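Local structure of penicillin binding protein 2X (Streptococcus thermophilus, 5U47) at residues W282-G294 with R385-S397. The protein probably acts as a septal peptidoglycan transpeptidase, a target that beta-lactams are thought to inactivate by acylation. The protein carries 1 engineered substitution. Numbering follows the deposited sequence.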
loop_
_atom_site.group_PDB
_atom_site.type_symbol
_atom_site.label_atom_id
_atom_site.label_comp_id
_atom_site.label_asym_id
_atom_site.label_seq_id
_atom_site.Cartn_x
_atom_site.Cartn_y
_atom_site.Cartn_z
ATOM N N TRP A 282 -10.769 -4.131 -11.036
ATOM C CA TRP A 282 -9.694 -4.875 -10.394
ATOM C C TRP A 282 -8.398 -4.086 -10.197
ATOM O O TRP A 282 -7.481 -4.576 -9.558
ATOM C CB TRP A 282 -9.393 -6.132 -11.220
ATOM C CG TRP A 282 -10.510 -7.138 -11.190
ATOM C CD1 TRP A 282 -11.595 -7.182 -12.000
ATOM C CD2 TRP A 282 -10.641 -8.232 -10.276
ATOM N NE1 TRP A 282 -12.409 -8.240 -11.644
ATOM C CE2 TRP A 282 -11.841 -8.901 -10.592
ATOM C CE3 TRP A 282 -9.865 -8.701 -9.213
ATOM C CZ2 TRP A 282 -12.277 -10.030 -9.893
ATOM C CZ3 TRP A 282 -10.302 -9.824 -8.515
ATOM C CH2 TRP A 282 -11.497 -10.476 -8.864
ATOM N N VAL A 283 -8.319 -2.869 -10.728
ATOM C CA VAL A 283 -7.081 -2.080 -10.661
ATOM C C VAL A 283 -6.904 -1.489 -9.271
ATOM O O VAL A 283 -7.856 -0.960 -8.704
ATOM C CB VAL A 283 -7.086 -0.979 -11.742
ATOM C CG1 VAL A 283 -5.831 -0.142 -11.681
ATOM C CG2 VAL A 283 -7.199 -1.609 -13.144
ATOM N N ASN A 284 -5.702 -1.622 -8.704
ATOM C CA ASN A 284 -5.429 -1.075 -7.373
ATOM C C ASN A 284 -5.220 0.428 -7.503
ATOM O O ASN A 284 -4.307 0.885 -8.206
ATOM C CB ASN A 284 -4.233 -1.770 -6.725
ATOM C CG ASN A 284 -4.056 -1.382 -5.271
ATOM O OD1 ASN A 284 -3.740 -0.225 -4.963
ATOM N ND2 ASN A 284 -4.257 -2.341 -4.366
ATOM N N ARG A 285 -6.066 1.201 -6.828
ATOM C CA ARG A 285 -5.985 2.648 -6.942
ATOM C C ARG A 285 -4.886 3.309 -6.150
ATOM O O ARG A 285 -4.643 4.483 -6.360
ATOM C CB ARG A 285 -7.287 3.316 -6.549
ATOM C CG ARG A 285 -8.499 2.710 -7.194
ATOM C CD ARG A 285 -9.410 3.790 -7.741
ATOM N NE ARG A 285 -8.979 4.103 -9.091
ATOM C CZ ARG A 285 -9.288 3.379 -10.162
ATOM N NH1 ARG A 285 -10.026 2.280 -10.051
ATOM N NH2 ARG A 285 -8.846 3.752 -11.350
ATOM N N LEU A 286 -4.251 2.586 -5.224
ATOM C CA LEU A 286 -3.164 3.176 -4.471
ATOM C C LEU A 286 -1.868 3.200 -5.283
ATOM O O LEU A 286 -1.152 4.199 -5.271
ATOM C CB LEU A 286 -2.936 2.424 -3.155
ATOM C CG LEU A 286 -1.808 2.940 -2.256
ATOM C CD1 LEU A 286 -1.992 4.416 -1.886
ATOM C CD2 LEU A 286 -1.705 2.091 -1.021
ATOM N N TYR A 287 -1.560 2.112 -5.982
ATOM C CA TYR A 287 -0.264 2.039 -6.668
ATOM C C TYR A 287 -0.211 1.503 -8.098
ATOM O O TYR A 287 0.876 1.488 -8.690
ATOM C CB TYR A 287 0.728 1.228 -5.790
ATOM C CG TYR A 287 0.233 -0.138 -5.457
ATOM C CD1 TYR A 287 0.412 -1.198 -6.333
ATOM C CD2 TYR A 287 -0.452 -0.374 -4.273
ATOM C CE1 TYR A 287 -0.059 -2.472 -6.033
ATOM C CE2 TYR A 287 -0.928 -1.627 -3.968
ATOM C CZ TYR A 287 -0.717 -2.678 -4.858
ATOM O OH TYR A 287 -1.215 -3.917 -4.567
ATOM N N GLU A 288 -1.339 1.068 -8.655
ATOM C CA GLU A 288 -1.357 0.546 -10.026
ATOM C C GLU A 288 -1.930 1.535 -11.009
ATOM O O GLU A 288 -1.339 1.782 -12.063
ATOM C CB GLU A 288 -2.144 -0.762 -10.113
ATOM C CG GLU A 288 -1.491 -1.911 -9.389
ATOM C CD GLU A 288 -2.232 -3.213 -9.568
ATOM O OE1 GLU A 288 -3.435 -3.165 -9.924
ATOM O OE2 GLU A 288 -1.606 -4.277 -9.343
ATOM N N ALA A 289 -3.094 2.089 -10.676
ATOM C CA ALA A 289 -3.766 3.045 -11.563
ATOM C C ALA A 289 -2.888 4.272 -11.875
ATOM O O ALA A 289 -2.302 4.847 -10.971
ATOM C CB ALA A 289 -5.072 3.523 -10.929
ATOM N N GLN A 290 -2.779 4.625 -13.154
ATOM C CA GLN A 290 -2.061 5.831 -13.586
ATOM C C GLN A 290 -3.103 6.823 -14.066
ATOM O O GLN A 290 -3.994 6.451 -14.811
ATOM C CB GLN A 290 -1.090 5.543 -14.726
ATOM C CG GLN A 290 0.080 4.690 -14.283
ATOM C CD GLN A 290 1.105 4.472 -15.365
ATOM O OE1 GLN A 290 2.262 4.187 -15.074
ATOM N NE2 GLN A 290 0.693 4.596 -16.621
ATOM N N TYR A 291 -2.991 8.078 -13.661
ATOM C CA TYR A 291 -3.985 9.062 -14.070
ATOM C C TYR A 291 -3.399 10.470 -14.079
ATOM O O TYR A 291 -2.355 10.729 -13.475
ATOM C CB TYR A 291 -5.198 8.966 -13.110
ATOM C CG TYR A 291 -4.874 9.276 -11.635
ATOM C CD1 TYR A 291 -4.352 8.296 -10.773
ATOM C CD2 TYR A 291 -5.099 10.536 -11.117
ATOM C CE1 TYR A 291 -4.052 8.588 -9.454
ATOM C CE2 TYR A 291 -4.825 10.842 -9.783
ATOM C CZ TYR A 291 -4.293 9.873 -8.957
ATOM O OH TYR A 291 -4.011 10.195 -7.648
ATOM N N GLU A 292 -4.064 11.374 -14.771
ATOM C CA GLU A 292 -3.662 12.770 -14.768
ATOM C C GLU A 292 -4.298 13.323 -13.493
ATOM O O GLU A 292 -5.514 13.296 -13.367
ATOM C CB GLU A 292 -4.123 13.481 -16.048
ATOM C CG GLU A 292 -3.509 12.847 -17.303
ATOM C CD GLU A 292 -3.764 13.619 -18.597
ATOM O OE1 GLU A 292 -3.936 14.851 -18.588
ATOM O OE2 GLU A 292 -3.771 12.972 -19.646
ATOM N N PRO A 293 -3.481 13.822 -12.550
ATOM C CA PRO A 293 -4.036 14.220 -11.250
ATOM C C PRO A 293 -4.803 15.510 -11.200
ATOM O O PRO A 293 -5.574 15.696 -10.249
ATOM C CB PRO A 293 -2.796 14.359 -10.369
ATOM C CG PRO A 293 -1.766 14.831 -11.329
ATOM C CD PRO A 293 -2.041 14.112 -12.627
ATOM N N GLY A 294 -4.607 16.402 -12.182
ATOM C CA GLY A 294 -5.315 17.670 -12.158
ATOM C C GLY A 294 -4.734 18.624 -11.114
ATOM O O GLY A 294 -3.587 18.468 -10.663
ATOM N N ARG A 385 8.520 2.254 -5.035
ATOM C CA ARG A 385 9.121 0.978 -4.620
ATOM C C ARG A 385 8.899 0.803 -3.114
ATOM O O ARG A 385 9.769 0.324 -2.401
ATOM C CB ARG A 385 10.600 0.924 -4.970
ATOM C CG ARG A 385 10.872 1.358 -6.392
ATOM C CD ARG A 385 12.274 1.020 -6.801
ATOM N NE ARG A 385 12.562 1.484 -8.158
ATOM C CZ ARG A 385 13.282 2.555 -8.492
ATOM N NH1 ARG A 385 13.869 3.324 -7.576
ATOM N NH2 ARG A 385 13.452 2.833 -9.777
ATOM N N PHE A 386 7.690 1.152 -2.663
ATOM C CA PHE A 386 7.377 1.146 -1.250
ATOM C C PHE A 386 7.097 -0.225 -0.634
ATOM O O PHE A 386 6.960 -0.311 0.582
ATOM C CB PHE A 386 6.305 2.196 -0.879
ATOM C CG PHE A 386 4.886 1.827 -1.182
ATOM C CD1 PHE A 386 4.515 1.193 -2.356
ATOM C CD2 PHE A 386 3.864 2.268 -0.315
ATOM C CE1 PHE A 386 3.190 0.944 -2.628
ATOM C CE2 PHE A 386 2.540 2.002 -0.578
ATOM C CZ PHE A 386 2.207 1.328 -1.741
ATOM N N GLY A 387 7.032 -1.265 -1.458
ATOM C CA GLY A 387 6.885 -2.617 -0.973
ATOM C C GLY A 387 5.895 -3.480 -1.707
ATOM O O GLY A 387 5.924 -4.687 -1.556
ATOM N N MET A 388 5.016 -2.878 -2.491
ATOM C CA MET A 388 4.019 -3.658 -3.200
ATOM C C MET A 388 4.535 -4.113 -4.551
ATOM O O MET A 388 5.351 -3.418 -5.170
ATOM C CB MET A 388 2.755 -2.839 -3.443
ATOM C CG MET A 388 1.987 -2.469 -2.205
ATOM S SD MET A 388 1.210 -3.876 -1.372
ATOM C CE MET A 388 0.229 -3.019 -0.141
ATOM N N VAL A 389 4.092 -5.283 -5.006
ATOM C CA VAL A 389 4.454 -5.743 -6.347
ATOM C C VAL A 389 3.381 -5.239 -7.309
ATOM O O VAL A 389 2.220 -5.070 -6.923
ATOM C CB VAL A 389 4.622 -7.272 -6.438
ATOM C CG1 VAL A 389 5.714 -7.732 -5.474
ATOM C CG2 VAL A 389 3.312 -7.988 -6.171
ATOM N N GLY A 390 3.784 -5.004 -8.557
ATOM C CA GLY A 390 2.899 -4.463 -9.615
ATOM C C GLY A 390 2.645 -2.960 -9.554
ATOM O O GLY A 390 1.603 -2.475 -9.997
ATOM N N GLU A 391 3.571 -2.208 -8.978
ATOM C CA GLU A 391 3.402 -0.760 -8.908
ATOM C C GLU A 391 3.706 -0.139 -10.279
ATOM O O GLU A 391 4.643 -0.558 -10.941
ATOM C CB GLU A 391 4.350 -0.171 -7.862
ATOM C CG GLU A 391 4.212 1.329 -7.676
ATOM C CD GLU A 391 5.246 1.929 -6.739
ATOM O OE1 GLU A 391 6.274 1.247 -6.433
ATOM O OE2 GLU A 391 5.041 3.108 -6.344
ATOM N N SER A 392 2.925 0.867 -10.678
ATOM C CA SER A 392 3.151 1.582 -11.946
ATOM C C SER A 392 4.115 2.737 -11.695
ATOM O O SER A 392 4.273 3.188 -10.539
ATOM C CB SER A 392 1.833 2.102 -12.511
ATOM O OG SER A 392 0.963 1.030 -12.785
ATOM N N SER A 393 4.742 3.226 -12.764
ATOM C CA SER A 393 5.728 4.309 -12.660
ATOM C C SER A 393 5.239 5.701 -13.027
ATOM O O SER A 393 5.920 6.682 -12.746
ATOM C CB SER A 393 6.942 3.962 -13.517
ATOM O OG SER A 393 7.540 2.791 -13.019
ATOM N N GLY A 394 4.060 5.802 -13.633
ATOM C CA GLY A 394 3.578 7.075 -14.097
ATOM C C GLY A 394 4.289 7.399 -15.413
ATOM O O GLY A 394 5.107 6.610 -15.918
ATOM N N ILE A 395 3.958 8.544 -15.981
ATOM C CA ILE A 395 4.532 8.975 -17.283
ATOM C C ILE A 395 4.774 10.466 -17.233
ATOM O O ILE A 395 3.842 11.234 -17.006
ATOM C CB ILE A 395 3.582 8.664 -18.465
ATOM C CG1 ILE A 395 3.208 7.176 -18.492
ATOM C CG2 ILE A 395 4.218 9.066 -19.808
ATOM C CD1 ILE A 395 2.138 6.817 -19.518
ATOM N N VAL A 396 6.023 10.880 -17.440
ATOM C CA VAL A 396 6.374 12.294 -17.455
ATOM C C VAL A 396 6.912 12.631 -18.844
ATOM O O VAL A 396 7.794 11.965 -19.345
ATOM C CB VAL A 396 7.393 12.636 -16.374
ATOM C CG1 VAL A 396 7.769 14.111 -16.445
ATOM C CG2 VAL A 396 6.830 12.277 -15.004
ATOM N N SER A 397 6.345 13.659 -19.458
ATOM C CA SER A 397 6.708 14.046 -20.806
ATOM C C SER A 397 7.719 15.164 -20.808
ATOM O O SER A 397 7.726 16.008 -19.916
ATOM C CB SER A 397 5.465 14.519 -21.559
ATOM O OG SER A 397 5.810 15.021 -22.823
HETATM O O HOH W 1 0.574 -5.918 -4.872
HETATM O O HOH W 2 4.169 2.260 -15.259
#
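Ser-392 grips two successive carbonyls of the facing loop. Its backbone N donates to Tyr-287 O at 2.9 Å in a nearly straight bond (168°), and its hydroxyl OG donates to Glu-288 O in a very short bond of 2.5 Å, meeting a lone pair in the carbonyl plane. With OG beside the backbone N (chi1 -61°), both donors of the serine face the same loop. Further along, the extended side chain of Gln-290 passes Ser-392 CB, and OE1 accepts a hydrogen bond from Gly-394 N (2.8 Å), which comes from above the amide plane and so not on a lone pair. A water donates to the same OE1 and accepts from Ser-393 N, while NE2 lies against the tip of Ile-395.

Apolar packing centres on the buried Tyr-287 ring. Met-388 CB sits over the middle of one face, 3.7 Å from the ring centroid, and CG leans on CE2; the bend at chi2 (-68°) carries SD to an oblique Met-aromatic position. Asn-284 CB covers the opposite face toward the rim. A second water joins Tyr-287 OH to Val-389 O. Phe-386 CE1 reaches Tyr-287 CB at 4.0 Å, and Leu-286 CD2 meets the edge of the Phe-386 ring at CZ.

Within 282-294, Asn-284 OD1 accepts from Leu-286 N in an Asx turn. The contact joins two loops of the transpeptidase domain, the first ending immediately before Ser-295, probably the SxxK serine, at the start of helix 297-308. Helix 416-427 packs on Leu-286, Phe-386 and Glu-391, helix 175-179 covers Met-388, and the short, weakly bonded strand 395-396 pairs antiparallel with strand 412-413.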